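Local coordinates for protein 2,3-dihydroxybenzoate-AMP ligase (Bacillus subtilis, PDB 1MDB) that belongs to the ANL clan of AMP-binding enzymes and binds adenosine monophosphate and 2,3-dihydroxy-benzoic acid, at residues L70-Q73 against Q74-V78; V103-L106 against P107-S111; S112-T115 against Y116-F120; F135-R138 against S139-R142; F163-L166 against E167-H170. All blocks are in the same frame, centred on the assembly; numbering follows the deposited sequence.

Five short-range contacts illustrate how chain turns and helix ends are built around one mixed sheet. Contacts 1, 2, 4 and 5 all reach that sheet, whereas contact 3 lies on helix 111-120, which follows the loop of contact 2 and packs back on it. Contacts 1 to 4 are partly buried; contact 5 is the surface member and lies farthest from the chain's centre, contact 2 closest. Their chemistry differs accordingly. In contact 1 a carboxylate reinforces a backbone-closed beta turn, in contact 2 an imidazole packs on one, contact 3 is regular helix with apolar side chains, contact 4 caps a helix amid charges, and contact 5 relies on backbone bonds and leucines.

Contact 1: residues L70-Q73 against Q74-V78; sequences LGIQ and QKDRV. With SO4 (sulfate ion), chain B.
Gln73 and Asp76 grip each other at the two ends of a tight turn. The carboxylate of Asp76 reaches back to the chain, and its OD2 accepts the Gln73 N-H at 2.5 Å, a short but nearly straight bond (168°). The donor comes from above the carboxylate plane, not within it. CG lies beside the backbone N of Asp76 (chi1 -85°), which swings the acid toward residue 73. In return Asp76 N donates to Gln73 O at 3.0 Å, so Asp76 is tied to Gln73 twice, as acceptor through its side chain and as donor through its backbone. The amide of Gln73 itself leads off, its plane steeply turned against the carboxylate.

On the buried side, Ile72 CG2 touches OD2 of Asp76 at 4.0 Å, and Ile72 CD1 meets Val78 CG2 at 4.3 Å; Ile72 and Val78 also pack on Ala125 of the neighbouring strand. On the outer side, Arg77, bent at its second and third torsions, folds NH1 back to Lys75 O at 2.7 Å. The same NH1 and Lys75 NZ make weak hydrogen bonds to a sulfate ion, which is also bonded to Lys3 N.

Gly71, at positive phi, ends helix 53-70 in a Schellman motif. What follows is a type II beta turn from Gln73 to Asp76, with Lys75 in its positive-phi position, leading into the parallel strand 77-80.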
loop_
_atom_site.group_PDB
_atom_site.type_symbol
_atom_site.label_atom_id
_atom_site.label_comp_id
_atom_site.label_asym_id
_atom_site.label_seq_id
_atom_site.Cartn_x
_atom_site.Cartn_y
_atom_site.Cartn_z
ATOM N N LEU A 70 -24.371 -7.287 18.392
ATOM C CA LEU A 70 -25.017 -6.975 17.124
ATOM C C LEU A 70 -25.296 -8.268 16.357
ATOM O O LEU A 70 -26.212 -8.330 15.535
ATOM C CB LEU A 70 -24.120 -6.058 16.292
ATOM C CG LEU A 70 -24.714 -5.416 15.040
ATOM C CD1 LEU A 70 -25.981 -4.646 15.404
ATOM C CD2 LEU A 70 -23.679 -4.480 14.423
ATOM N N GLY A 71 -24.503 -9.300 16.627
ATOM C CA GLY A 71 -24.700 -10.569 15.948
ATOM C C GLY A 71 -23.548 -10.952 15.041
ATOM O O GLY A 71 -23.637 -11.931 14.302
ATOM N N ILE A 72 -22.469 -10.176 15.075
ATOM C CA ILE A 72 -21.305 -10.480 14.249
ATOM C C ILE A 72 -20.558 -11.607 14.938
ATOM O O ILE A 72 -20.281 -11.524 16.127
ATOM C CB ILE A 72 -20.376 -9.258 14.104
ATOM C CG1 ILE A 72 -21.063 -8.192 13.243
ATOM C CG2 ILE A 72 -19.049 -9.682 13.472
ATOM C CD1 ILE A 72 -20.268 -6.935 13.085
ATOM N N GLN A 73 -20.234 -12.657 14.194
ATOM C CA GLN A 73 -19.549 -13.799 14.786
ATOM C C GLN A 73 -18.135 -14.045 14.273
ATOM O O GLN A 73 -17.694 -13.450 13.288
ATOM C CB GLN A 73 -20.373 -15.062 14.551
ATOM C CG GLN A 73 -21.842 -14.940 14.916
ATOM C CD GLN A 73 -22.613 -16.181 14.518
ATOM O OE1 GLN A 73 -22.235 -17.296 14.883
ATOM N NE2 GLN A 73 -23.692 -16.001 13.767
ATOM N N GLN A 74 -17.436 -14.944 14.958
ATOM C CA GLN A 74 -16.081 -15.312 14.588
ATOM C C GLN A 74 -16.084 -15.841 13.148
ATOM O O GLN A 74 -16.976 -16.591 12.756
ATOM C CB GLN A 74 -15.555 -16.371 15.571
ATOM C CG GLN A 74 -14.114 -16.803 15.334
ATOM C CD GLN A 74 -13.507 -17.483 16.555
ATOM O OE1 GLN A 74 -14.114 -18.378 17.151
ATOM N NE2 GLN A 74 -12.302 -17.065 16.929
ATOM N N LYS A 75 -15.080 -15.435 12.380
ATOM C CA LYS A 75 -14.922 -15.804 10.969
ATOM C C LYS A 75 -15.756 -14.915 10.034
ATOM O O LYS A 75 -15.579 -14.950 8.816
ATOM C CB LYS A 75 -15.270 -17.280 10.721
ATOM C CG LYS A 75 -14.237 -18.275 11.237
ATOM C CD LYS A 75 -14.387 -19.642 10.561
ATOM C CE LYS A 75 -15.773 -20.233 10.780
ATOM N NZ LYS A 75 -15.997 -21.472 9.979
ATOM N N ASP A 76 -16.667 -14.125 10.592
ATOM C CA ASP A 76 -17.478 -13.232 9.762
ATOM C C ASP A 76 -16.588 -12.188 9.105
ATOM O O ASP A 76 -15.641 -11.692 9.725
ATOM C CB ASP A 76 -18.519 -12.476 10.590
ATOM C CG ASP A 76 -19.788 -13.261 10.797
ATOM O OD1 ASP A 76 -20.003 -14.239 10.063
ATOM O OD2 ASP A 76 -20.578 -12.883 11.685
ATOM N N ARG A 77 -16.891 -11.848 7.856
ATOM C CA ARG A 77 -16.129 -10.821 7.171
ATOM C C ARG A 77 -16.826 -9.489 7.348
ATOM O O ARG A 77 -18.060 -9.402 7.343
ATOM C CB ARG A 77 -15.969 -11.140 5.683
ATOM C CG ARG A 77 -14.793 -12.053 5.404
ATOM C CD ARG A 77 -15.081 -13.455 5.901
ATOM N NE ARG A 77 -16.076 -14.106 5.055
ATOM C CZ ARG A 77 -16.590 -15.308 5.292
ATOM N NH1 ARG A 77 -16.201 -15.993 6.363
ATOM N NH2 ARG A 77 -17.479 -15.832 4.447
ATOM N N VAL A 78 -16.030 -8.443 7.534
ATOM C CA VAL A 78 -16.585 -7.114 7.713
ATOM C C VAL A 78 -15.815 -6.124 6.871
ATOM O O VAL A 78 -14.640 -5.849 7.128
ATOM C CB VAL A 78 -16.549 -6.696 9.198
ATOM C CG1 VAL A 78 -17.052 -5.277 9.364
ATOM C CG2 VAL A 78 -17.408 -7.662 10.021
HETATM S S SO4 B . -16.451 -19.927 6.427
HETATM O O1 SO4 B . -16.530 -19.042 5.246
HETATM O O2 SO4 B . -15.061 -20.395 6.614
HETATM O O3 SO4 B . -16.886 -19.184 7.626
HETATM O O4 SO4 B . -17.347 -21.086 6.228
#

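Contact 2: residues V103-L106 against P107-S111; sequences VFAL and PSHRS
His109 turns its ring under Leu106 because CG lies beside its own backbone N, away from the carbonyl carbon (chi1 -71°). That torsion, together with the turn of the backbone, produces a CH-pi contact: Leu106 CB sits over one face of the imidazole, 4.0 Å from the ring centroid and offset toward the rim. Ala105 approaches the same ring differently, its CA lying at the edge in the ring plane, 3.7 Å from His109 ND1.

The backbone turn brings the two residues together. His109 N donates to Leu106 O at 2.9 Å and closes a type I beta turn that runs from Leu106 to His109. Within it Leu106 CB lies close to Pro107 CD at 3.5 Å, as neighbours across an X-Pro bond do. Arg110, pointing off on another side, curls back so that NH1 donates to both Pro107 O (2.9 Å) and His109 O (2.8 Å). Both acceptors lie in the guanidinium plane, so two bonds from one nitrogen fix the outer half of the loop.

Gln81 NE2 also donates to Leu106 O and His109 O, tying the loop to the chain beyond strand 77-80. The turn thus links strand 101-104 to helix 111-120, with Arg110 at the helix N-cap; the His109 ring meets Phe117 of that helix edge-to-face, and Pro107 O is bonded to Tyr137 OH of helix 137-147.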
loop_
_atom_site.group_PDB
_atom_site.type_symbol
_atom_site.label_atom_id
_atom_site.label_comp_id
_atom_site.label_asym_id
_atom_site.label_seq_id
_atom_site.Cartn_x
_atom_site.Cartn_y
_atom_site.Cartn_z
ATOM N N VAL A 103 -12.157 -6.477 5.967
ATOM C CA VAL A 103 -11.807 -6.567 4.558
ATOM C C VAL A 103 -11.487 -5.092 4.339
ATOM O O VAL A 103 -12.347 -4.227 4.540
ATOM C CB VAL A 103 -12.998 -7.029 3.693
ATOM C CG1 VAL A 103 -12.621 -6.995 2.227
ATOM C CG2 VAL A 103 -13.398 -8.444 4.095
ATOM N N PHE A 104 -10.245 -4.814 3.966
ATOM C CA PHE A 104 -9.757 -3.449 3.816
ATOM C C PHE A 104 -10.006 -2.679 2.532
ATOM O O PHE A 104 -9.158 -2.652 1.632
ATOM C CB PHE A 104 -8.251 -3.414 4.147
ATOM C CG PHE A 104 -7.948 -3.631 5.611
ATOM C CD1 PHE A 104 -7.211 -4.739 6.034
ATOM C CD2 PHE A 104 -8.410 -2.736 6.572
ATOM C CE1 PHE A 104 -6.944 -4.949 7.391
ATOM C CE2 PHE A 104 -8.147 -2.940 7.933
ATOM C CZ PHE A 104 -7.415 -4.047 8.341
ATOM N N ALA A 105 -11.164 -2.028 2.468
ATOM C CA ALA A 105 -11.523 -1.208 1.316
ATOM C C ALA A 105 -10.813 0.138 1.469
ATOM O O ALA A 105 -10.308 0.460 2.537
ATOM C CB ALA A 105 -13.037 -1.007 1.258
ATOM N N LEU A 106 -10.769 0.911 0.393
ATOM C CA LEU A 106 -10.124 2.220 0.400
ATOM C C LEU A 106 -11.185 3.317 0.252
ATOM O O LEU A 106 -12.252 3.094 -0.315
ATOM C CB LEU A 106 -9.103 2.313 -0.752
ATOM C CG LEU A 106 -7.616 2.025 -0.450
ATOM C CD1 LEU A 106 -7.477 0.838 0.475
ATOM C CD2 LEU A 106 -6.843 1.792 -1.755
ATOM N N PRO A 107 -10.894 4.521 0.760
ATOM C CA PRO A 107 -11.811 5.660 0.694
ATOM C C PRO A 107 -12.338 5.980 -0.701
ATOM O O PRO A 107 -13.428 6.536 -0.847
ATOM C CB PRO A 107 -10.972 6.799 1.264
ATOM C CG PRO A 107 -10.141 6.090 2.297
ATOM C CD PRO A 107 -9.689 4.866 1.537
ATOM N N SER A 108 -11.567 5.615 -1.723
ATOM C CA SER A 108 -11.941 5.894 -3.101
ATOM C C SER A 108 -12.864 4.852 -3.725
ATOM O O SER A 108 -13.382 5.056 -4.820
ATOM C CB SER A 108 -10.682 6.005 -3.957
ATOM O OG SER A 108 -9.982 4.775 -3.923
ATOM N N HIS A 109 -13.061 3.726 -3.058
ATOM C CA HIS A 109 -13.926 2.703 -3.633
ATOM C C HIS A 109 -15.385 3.149 -3.677
ATOM O O HIS A 109 -15.841 3.917 -2.833
ATOM C CB HIS A 109 -13.771 1.393 -2.857
ATOM C CG HIS A 109 -12.455 0.723 -3.097
ATOM N ND1 HIS A 109 -11.840 -0.080 -2.160
ATOM C CD2 HIS A 109 -11.621 0.767 -4.162
ATOM C CE1 HIS A 109 -10.679 -0.496 -2.635
ATOM N NE2 HIS A 109 -10.522 0.004 -3.848
ATOM N N ARG A 110 -16.105 2.679 -4.681
ATOM C CA ARG A 110 -17.499 3.053 -4.833
ATOM C C ARG A 110 -18.383 1.809 -4.890
ATOM O O ARG A 110 -17.900 0.696 -4.673
ATOM C CB ARG A 110 -17.657 3.941 -6.073
ATOM C CG ARG A 110 -16.931 5.299 -5.939
ATOM C CD ARG A 110 -17.512 6.134 -4.798
ATOM N NE ARG A 110 -16.848 7.425 -4.607
ATOM C CZ ARG A 110 -15.957 7.688 -3.651
ATOM N NH1 ARG A 110 -15.600 6.751 -2.779
ATOM N NH2 ARG A 110 -15.435 8.904 -3.551
ATOM N N SER A 111 -19.671 1.995 -5.172
ATOM C CA SER A 111 -20.618 0.884 -5.175
ATOM C C SER A 111 -20.212 -0.360 -5.952
ATOM O O SER A 111 -20.441 -1.472 -5.494
ATOM C CB SER A 111 -21.985 1.359 -5.662
ATOM O OG SER A 111 -21.962 1.596 -7.050
#

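Contact 3: residues S112-T115 against Y116-F120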
loop_
_atom_site.group_PDB
_atom_site.type_symbol
_atom_site.label_atom_id
_atom_site.label_comp_id
_atom_site.label_asym_id
_atom_site.label_seq_id
_atom_site.Cartn_x
_atom_site.Cartn_y
_atom_site.Cartn_z
ATOM N N SER A 112 -19.613 -0.189 -7.121
ATOM C CA SER A 112 -19.213 -1.344 -7.904
ATOM C C SER A 112 -18.190 -2.201 -7.149
ATOM O O SER A 112 -18.369 -3.414 -7.025
ATOM C CB SER A 112 -18.644 -0.901 -9.249
ATOM O OG SER A 112 -18.933 -1.868 -10.241
ATOM N N GLU A 113 -17.125 -1.585 -6.639
ATOM C CA GLU A 113 -16.124 -2.349 -5.899
ATOM C C GLU A 113 -16.655 -2.806 -4.535
ATOM O O GLU A 113 -16.455 -3.953 -4.149
ATOM C CB GLU A 113 -14.848 -1.530 -5.698
ATOM C CG GLU A 113 -14.160 -1.143 -6.991
ATOM C CD GLU A 113 -14.201 0.343 -7.233
ATOM O OE1 GLU A 113 -15.269 0.962 -7.014
ATOM O OE2 GLU A 113 -13.163 0.889 -7.648
ATOM N N ILE A 114 -17.338 -1.919 -3.811
ATOM C CA ILE A 114 -17.865 -2.288 -2.495
ATOM C C ILE A 114 -18.882 -3.431 -2.595
ATOM O O ILE A 114 -18.813 -4.404 -1.836
ATOM C CB ILE A 114 -18.513 -1.083 -1.772
ATOM C CG1 ILE A 114 -17.462 0.007 -1.535
ATOM C CG2 ILE A 114 -19.094 -1.525 -0.431
ATOM C CD1 ILE A 114 -16.204 -0.473 -0.790
ATOM N N THR A 115 -19.822 -3.319 -3.528
ATOM C CA THR A 115 -20.819 -4.372 -3.716
ATOM C C THR A 115 -20.108 -5.710 -3.962
ATOM O O THR A 115 -20.517 -6.750 -3.456
ATOM C CB THR A 115 -21.756 -4.043 -4.908
ATOM O OG1 THR A 115 -22.462 -2.835 -4.620
ATOM C CG2 THR A 115 -22.772 -5.158 -5.135
ATOM N N TYR A 116 -19.031 -5.667 -4.735
ATOM C CA TYR A 116 -18.256 -6.863 -5.028
ATOM C C TYR A 116 -17.643 -7.426 -3.744
ATOM O O TYR A 116 -17.810 -8.608 -3.429
ATOM C CB TYR A 116 -17.158 -6.523 -6.029
ATOM C CG TYR A 116 -16.157 -7.635 -6.233
ATOM C CD1 TYR A 116 -16.546 -8.856 -6.778
ATOM C CD2 TYR A 116 -14.824 -7.470 -5.869
ATOM C CE1 TYR A 116 -15.632 -9.883 -6.955
ATOM C CE2 TYR A 116 -13.900 -8.488 -6.042
ATOM C CZ TYR A 116 -14.310 -9.691 -6.584
ATOM O OH TYR A 116 -13.407 -10.716 -6.744
ATOM N N PHE A 117 -16.939 -6.575 -2.998
ATOM C CA PHE A 117 -16.319 -7.000 -1.744
ATOM C C PHE A 117 -17.344 -7.614 -0.780
ATOM O O PHE A 117 -17.058 -8.610 -0.112
ATOM C CB PHE A 117 -15.647 -5.806 -1.044
ATOM C CG PHE A 117 -14.573 -5.126 -1.864
ATOM C CD1 PHE A 117 -14.183 -3.823 -1.567
ATOM C CD2 PHE A 117 -13.944 -5.782 -2.916
ATOM C CE1 PHE A 117 -13.183 -3.180 -2.308
ATOM C CE2 PHE A 117 -12.946 -5.150 -3.661
ATOM C CZ PHE A 117 -12.565 -3.848 -3.356
ATOM N N CYS A 118 -18.530 -7.012 -0.698
ATOM C CA CYS A 118 -19.566 -7.495 0.214
ATOM C C CYS A 118 -20.159 -8.828 -0.230
ATOM O O CYS A 118 -20.441 -9.697 0.602
ATOM C CB CYS A 118 -20.682 -6.449 0.368
ATOM S SG CYS A 118 -20.220 -4.957 1.306
ATOM N N GLU A 119 -20.351 -8.986 -1.538
ATOM C CA GLU A 119 -20.900 -10.229 -2.089
ATOM C C GLU A 119 -19.886 -11.356 -1.940
ATOM O O GLU A 119 -20.124 -12.347 -1.259
ATOM C CB GLU A 119 -21.208 -10.064 -3.574
ATOM C CG GLU A 119 -22.671 -9.975 -3.932
ATOM C CD GLU A 119 -22.877 -10.008 -5.435
ATOM O OE1 GLU A 119 -22.537 -11.037 -6.056
ATOM O OE2 GLU A 119 -23.366 -9.008 -5.998
ATOM N N PHE A 120 -18.757 -11.190 -2.617
ATOM C CA PHE A 120 -17.674 -12.159 -2.595
ATOM C C PHE A 120 -17.351 -12.615 -1.171
ATOM O O PHE A 120 -17.417 -13.802 -0.866
ATOM C CB PHE A 120 -16.446 -11.534 -3.248
ATOM C CG PHE A 120 -15.336 -12.502 -3.527
ATOM C CD1 PHE A 120 -15.597 -13.736 -4.109
ATOM C CD2 PHE A 120 -14.019 -12.148 -3.272
ATOM C CE1 PHE A 120 -14.556 -14.604 -4.437
ATOM C CE2 PHE A 120 -12.967 -13.010 -3.598
ATOM C CZ PHE A 120 -13.236 -14.237 -4.180
#
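Phe117 lays one face of its ring over the carbonyl oxygen of Glu113, one turn earlier in the alpha helix 111-120. The oxygen stands 3.2 Å above the plane of the Phe117 ring, displaced toward its rim, while the backbone N of Phe117 donates to that same atom at 2.9 Å in an almost straight bond (170°). The first torsion of Phe117 (-59°) keeps CG beside the backbone N and so holds the ring against the preceding turn.

Ile114 bridges two partners on the buried side. Its CD1 meets Phe117 CD1 at 4.0 Å, and its CG2, on the other branch, reaches Cys118 SG at 4.0 Å. Thr115 and Glu119 run alongside each other, pointing the same way.

Farther out, neighbours surround these groups. Val144 of helix 137-147 packs on Ile114 and Thr115. Glu113 OE1 turns back to accept Arg110 N, a bond from the third helical residue to the N-cap amide, and Thr115 OG1 is hydrogen-bonded to Ser111 O. That hydroxyl lies beside the backbone N of Thr115, which leaves methyl CG2 to touch Glu119 OE2 at 4.0 Å.

Contact 4: residues F135-R138 against S139-R142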
loop_
_atom_site.group_PDB
_atom_site.type_symbol
_atom_site.label_atom_id
_atom_site.label_comp_id
_atom_site.label_asym_id
_atom_site.label_seq_id
_atom_site.Cartn_x
_atom_site.Cartn_y
_atom_site.Cartn_z
ATOM N N PHE A 135 -17.315 13.497 0.256
ATOM C CA PHE A 135 -18.172 12.399 -0.188
ATOM C C PHE A 135 -18.999 11.829 0.963
ATOM O O PHE A 135 -18.470 11.522 2.032
ATOM C CB PHE A 135 -17.338 11.280 -0.814
ATOM C CG PHE A 135 -18.164 10.169 -1.401
ATOM C CD1 PHE A 135 -18.872 10.360 -2.583
ATOM C CD2 PHE A 135 -18.255 8.936 -0.757
ATOM C CE1 PHE A 135 -19.661 9.338 -3.115
ATOM C CE2 PHE A 135 -19.037 7.912 -1.275
ATOM C CZ PHE A 135 -19.741 8.109 -2.454
ATOM N N ASP A 136 -20.301 11.699 0.739
ATOM C CA ASP A 136 -21.216 11.164 1.745
ATOM C C ASP A 136 -21.289 9.647 1.533
ATOM O O ASP A 136 -21.881 9.173 0.560
ATOM C CB ASP A 136 -22.605 11.787 1.574
ATOM C CG ASP A 136 -23.580 11.332 2.642
ATOM O OD1 ASP A 136 -23.645 10.106 2.897
ATOM O OD2 ASP A 136 -24.283 12.192 3.218
ATOM N N TYR A 137 -20.686 8.888 2.443
ATOM C CA TYR A 137 -20.668 7.439 2.300
ATOM C C TYR A 137 -21.974 6.718 2.602
ATOM O O TYR A 137 -22.112 5.534 2.280
ATOM C CB TYR A 137 -19.513 6.840 3.118
ATOM C CG TYR A 137 -18.135 7.192 2.566
ATOM C CD1 TYR A 137 -17.595 8.474 2.735
ATOM C CD2 TYR A 137 -17.393 6.258 1.844
ATOM C CE1 TYR A 137 -16.350 8.815 2.191
ATOM C CE2 TYR A 137 -16.154 6.584 1.296
ATOM C CZ TYR A 137 -15.639 7.867 1.472
ATOM O OH TYR A 137 -14.428 8.205 0.915
ATOM N N ARG A 138 -22.939 7.407 3.210
ATOM C CA ARG A 138 -24.221 6.758 3.474
ATOM C C ARG A 138 -24.957 6.581 2.155
ATOM O O ARG A 138 -25.733 5.642 1.993
ATOM C CB ARG A 138 -25.103 7.582 4.405
ATOM C CG ARG A 138 -24.418 8.134 5.616
ATOM C CD ARG A 138 -24.444 9.629 5.471
ATOM N NE ARG A 138 -24.105 10.318 6.697
ATOM C CZ ARG A 138 -24.256 11.622 6.861
ATOM N NH1 ARG A 138 -24.735 12.366 5.868
ATOM N NH2 ARG A 138 -23.959 12.171 8.028
ATOM N N SER A 139 -24.729 7.493 1.215
ATOM C CA SER A 139 -25.385 7.391 -0.079
ATOM C C SER A 139 -24.766 6.191 -0.786
ATOM O O SER A 139 -25.441 5.483 -1.530
ATOM C CB SER A 139 -25.193 8.680 -0.903
ATOM O OG SER A 139 -23.828 8.890 -1.220
ATOM N N LEU A 140 -23.478 5.957 -0.549
ATOM C CA LEU A 140 -22.814 4.800 -1.139
ATOM C C LEU A 140 -23.439 3.563 -0.469
ATOM O O LEU A 140 -23.757 2.579 -1.133
ATOM C CB LEU A 140 -21.302 4.848 -0.868
ATOM C CG LEU A 140 -20.493 3.589 -1.223
ATOM C CD1 LEU A 140 -20.760 3.202 -2.670
ATOM C CD2 LEU A 140 -18.988 3.831 -0.985
ATOM N N ALA A 141 -23.628 3.627 0.846
ATOM C CA ALA A 141 -24.238 2.506 1.572
ATOM C C ALA A 141 -25.611 2.197 0.974
ATOM O O ALA A 141 -25.962 1.034 0.758
ATOM C CB ALA A 141 -24.383 2.851 3.062
ATOM N N ARG A 142 -26.385 3.246 0.699
ATOM C CA ARG A 142 -27.711 3.063 0.133
ATOM C C ARG A 142 -27.617 2.376 -1.209
ATOM O O ARG A 142 -28.434 1.513 -1.528
ATOM C CB ARG A 142 -28.434 4.404 -0.002
ATOM C CG ARG A 142 -28.701 5.058 1.343
ATOM C CD ARG A 142 -29.570 6.297 1.245
ATOM N NE ARG A 142 -29.657 6.932 2.552
ATOM C CZ ARG A 142 -28.869 7.921 2.955
ATOM N NH1 ARG A 142 -27.938 8.412 2.144
ATOM N NH2 ARG A 142 -28.976 8.384 4.187
HETATM O O HOH W 1 -26.747 10.677 3.247
#
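Phe135 sends its ring toward Leu140, the two side chains crossing at about a right angle. With CG anti to the backbone N (chi1 -175°), CE2 meets Leu140 CB at 3.8 Å, and that carbon lies at the ring edge. The ring also makes a cation-pi contact with Arg110.

Asp136 is the N-cap of helix 137-147. Its carbonyl O takes the hydroxyl of Ser139 at 2.7 Å, since a first torsion of 64° folds OG of Ser139 back toward the start of the helix. Its carboxylate OD1 accepts from the first-turn amides of Arg138 and Ser139, although the position of that oxygen is less sure.

Tyr137 receives Phe135 CD2 over the centre of its ring, 3.4 Å above the plane, and puts CD2 beside Leu140 CD2 on the inner face. Its carbonyl begins the regular helical bonding, to Ala141 N.

Arg138 places NH1 2.7 Å from Asp136 OD2 in a salt bridge, and Glu161 pairs with the same nitrogen. The guanidinium of Arg142 lies with one face over Arg138 O. A water donates to Asp136 OD2 (2.9 Å) and accepts from Arg142 NH1 (2.8 Å), while Glu161 and Glu162 pair with NH2 and NE of Arg142.

Acids and arginines thus share one network, and the grip of Arg138 and the water on OD2 is consistent with a charged Asp136.

Contact 5: residues F163-L166 against E167-H170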
loop_
_atom_site.group_PDB
_atom_site.type_symbol
_atom_site.label_atom_id
_atom_site.label_comp_id
_atom_site.label_asym_id
_atom_site.label_seq_id
_atom_site.Cartn_x
_atom_site.Cartn_y
_atom_site.Cartn_z
ATOM N N PHE A 163 -28.960 4.413 9.497
ATOM C CA PHE A 163 -28.122 3.251 9.766
ATOM C C PHE A 163 -27.707 3.150 11.233
ATOM O O PHE A 163 -28.333 3.767 12.092
ATOM C CB PHE A 163 -26.907 3.279 8.831
ATOM C CG PHE A 163 -27.279 3.263 7.374
ATOM C CD1 PHE A 163 -27.017 4.358 6.558
ATOM C CD2 PHE A 163 -27.929 2.155 6.823
ATOM C CE1 PHE A 163 -27.398 4.351 5.214
ATOM C CE2 PHE A 163 -28.312 2.136 5.489
ATOM C CZ PHE A 163 -28.046 3.239 4.679
ATOM N N LEU A 164 -26.667 2.374 11.528
ATOM C CA LEU A 164 -26.235 2.202 12.914
ATOM C C LEU A 164 -25.032 3.048 13.332
ATOM O O LEU A 164 -23.960 2.959 12.735
ATOM C CB LEU A 164 -25.922 0.727 13.188
ATOM C CG LEU A 164 -27.023 -0.296 12.886
ATOM C CD1 LEU A 164 -26.461 -1.709 13.041
ATOM C CD2 LEU A 164 -28.212 -0.085 13.821
ATOM N N PRO A 165 -25.201 3.880 14.374
ATOM C CA PRO A 165 -24.128 4.739 14.879
ATOM C C PRO A 165 -23.051 3.881 15.529
ATOM O O PRO A 165 -23.328 3.150 16.478
ATOM C CB PRO A 165 -24.840 5.615 15.914
ATOM C CG PRO A 165 -26.271 5.633 15.435
ATOM C CD PRO A 165 -26.476 4.200 15.044
ATOM N N LEU A 166 -21.831 3.954 15.013
ATOM C CA LEU A 166 -20.740 3.189 15.581
ATOM C C LEU A 166 -20.610 3.480 17.070
ATOM O O LEU A 166 -20.394 2.565 17.867
ATOM C CB LEU A 166 -19.425 3.544 14.887
ATOM C CG LEU A 166 -18.166 2.890 15.469
ATOM C CD1 LEU A 166 -18.286 1.372 15.401
ATOM C CD2 LEU A 166 -16.940 3.359 14.683
ATOM N N GLU A 167 -20.753 4.754 17.438
ATOM C CA GLU A 167 -20.616 5.183 18.829
ATOM C C GLU A 167 -21.603 4.536 19.795
ATOM O O GLU A 167 -21.332 4.453 20.991
ATOM C CB GLU A 167 -20.739 6.708 18.935
ATOM C CG GLU A 167 -22.153 7.236 18.731
ATOM C CD GLU A 167 -22.238 8.754 18.828
ATOM O OE1 GLU A 167 -23.351 9.302 18.682
ATOM O OE2 GLU A 167 -21.192 9.403 19.046
ATOM N N ASP A 168 -22.741 4.078 19.286
ATOM C CA ASP A 168 -23.735 3.451 20.150
ATOM C C ASP A 168 -23.538 1.942 20.314
ATOM O O ASP A 168 -24.391 1.262 20.877
ATOM C CB ASP A 168 -25.154 3.743 19.634
ATOM C CG ASP A 168 -25.518 5.222 19.724
ATOM O OD1 ASP A 168 -25.146 5.867 20.726
ATOM O OD2 ASP A 168 -26.181 5.745 18.805
ATOM N N LEU A 169 -22.407 1.422 19.846
ATOM C CA LEU A 169 -22.144 -0.009 19.957
ATOM C C LEU A 169 -21.338 -0.427 21.189
ATOM O O LEU A 169 -21.523 -1.523 21.713
ATOM C CB LEU A 169 -21.451 -0.514 18.688
ATOM C CG LEU A 169 -22.364 -0.586 17.464
ATOM C CD1 LEU A 169 -21.561 -0.902 16.215
ATOM C CD2 LEU A 169 -23.421 -1.645 17.705
ATOM N N HIS A 170 -20.448 0.439 21.653
ATOM C CA HIS A 170 -19.642 0.121 22.820
ATOM C C HIS A 170 -20.549 -0.267 23.982
ATOM O O HIS A 170 -21.562 0.389 24.238
ATOM C CB HIS A 170 -18.782 1.324 23.216
ATOM C CG HIS A 170 -17.910 1.828 22.110
ATOM N ND1 HIS A 170 -18.422 2.399 20.965
ATOM C CD2 HIS A 170 -16.564 1.823 21.961
ATOM C CE1 HIS A 170 -17.428 2.725 20.158
ATOM N NE2 HIS A 170 -16.290 2.387 20.738
#
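Pro165 O takes the backbone N-H of Asp168 at 3.0 Å, and one residue on Leu166 O takes Leu169 N, also at 3.0 Å. Both donors stand well above the carbonyl plane of their acceptor, the first 59° out of it, consistent with the tight winding of a 3-10 turn. Successive bonds of this three-residue spacing bring residues 165 and 168 onto one side and 166 and 169 onto another.

On the outer side Asp168 brings one carboxylate oxygen, OD2, to the proline ring. CG lies beside the backbone N (chi1 -66°), so that OD2 touches Pro165 CB at 3.2 Å and Pro165 CG at 3.4 Å. The two side chains cross at a slant, and the contact is one of an oxygen with aliphatic C-H groups.

The inner side is apolar. Leu166 and Leu169 meet at about a right angle through their CD1 methyls, 4.1 Å apart, with Leu169 CB resting on Leu166 O. Both leucines pack on Ile155 of the adjacent strand 154-157 and on Leu63 of helix 53-70. His170 brings the edge of its ring toward Leu166 O, with ND1 at 3.7 Å, but its NE2 is bonded to Glu90.

The chemistry divides by side: two backbone bonds set the turn following strand 164-165, the leucines pack it against strand 154-157 and helix 53-70, and the carboxylates of Glu167 and Asp168 belong to exposed residues where solvent can reach.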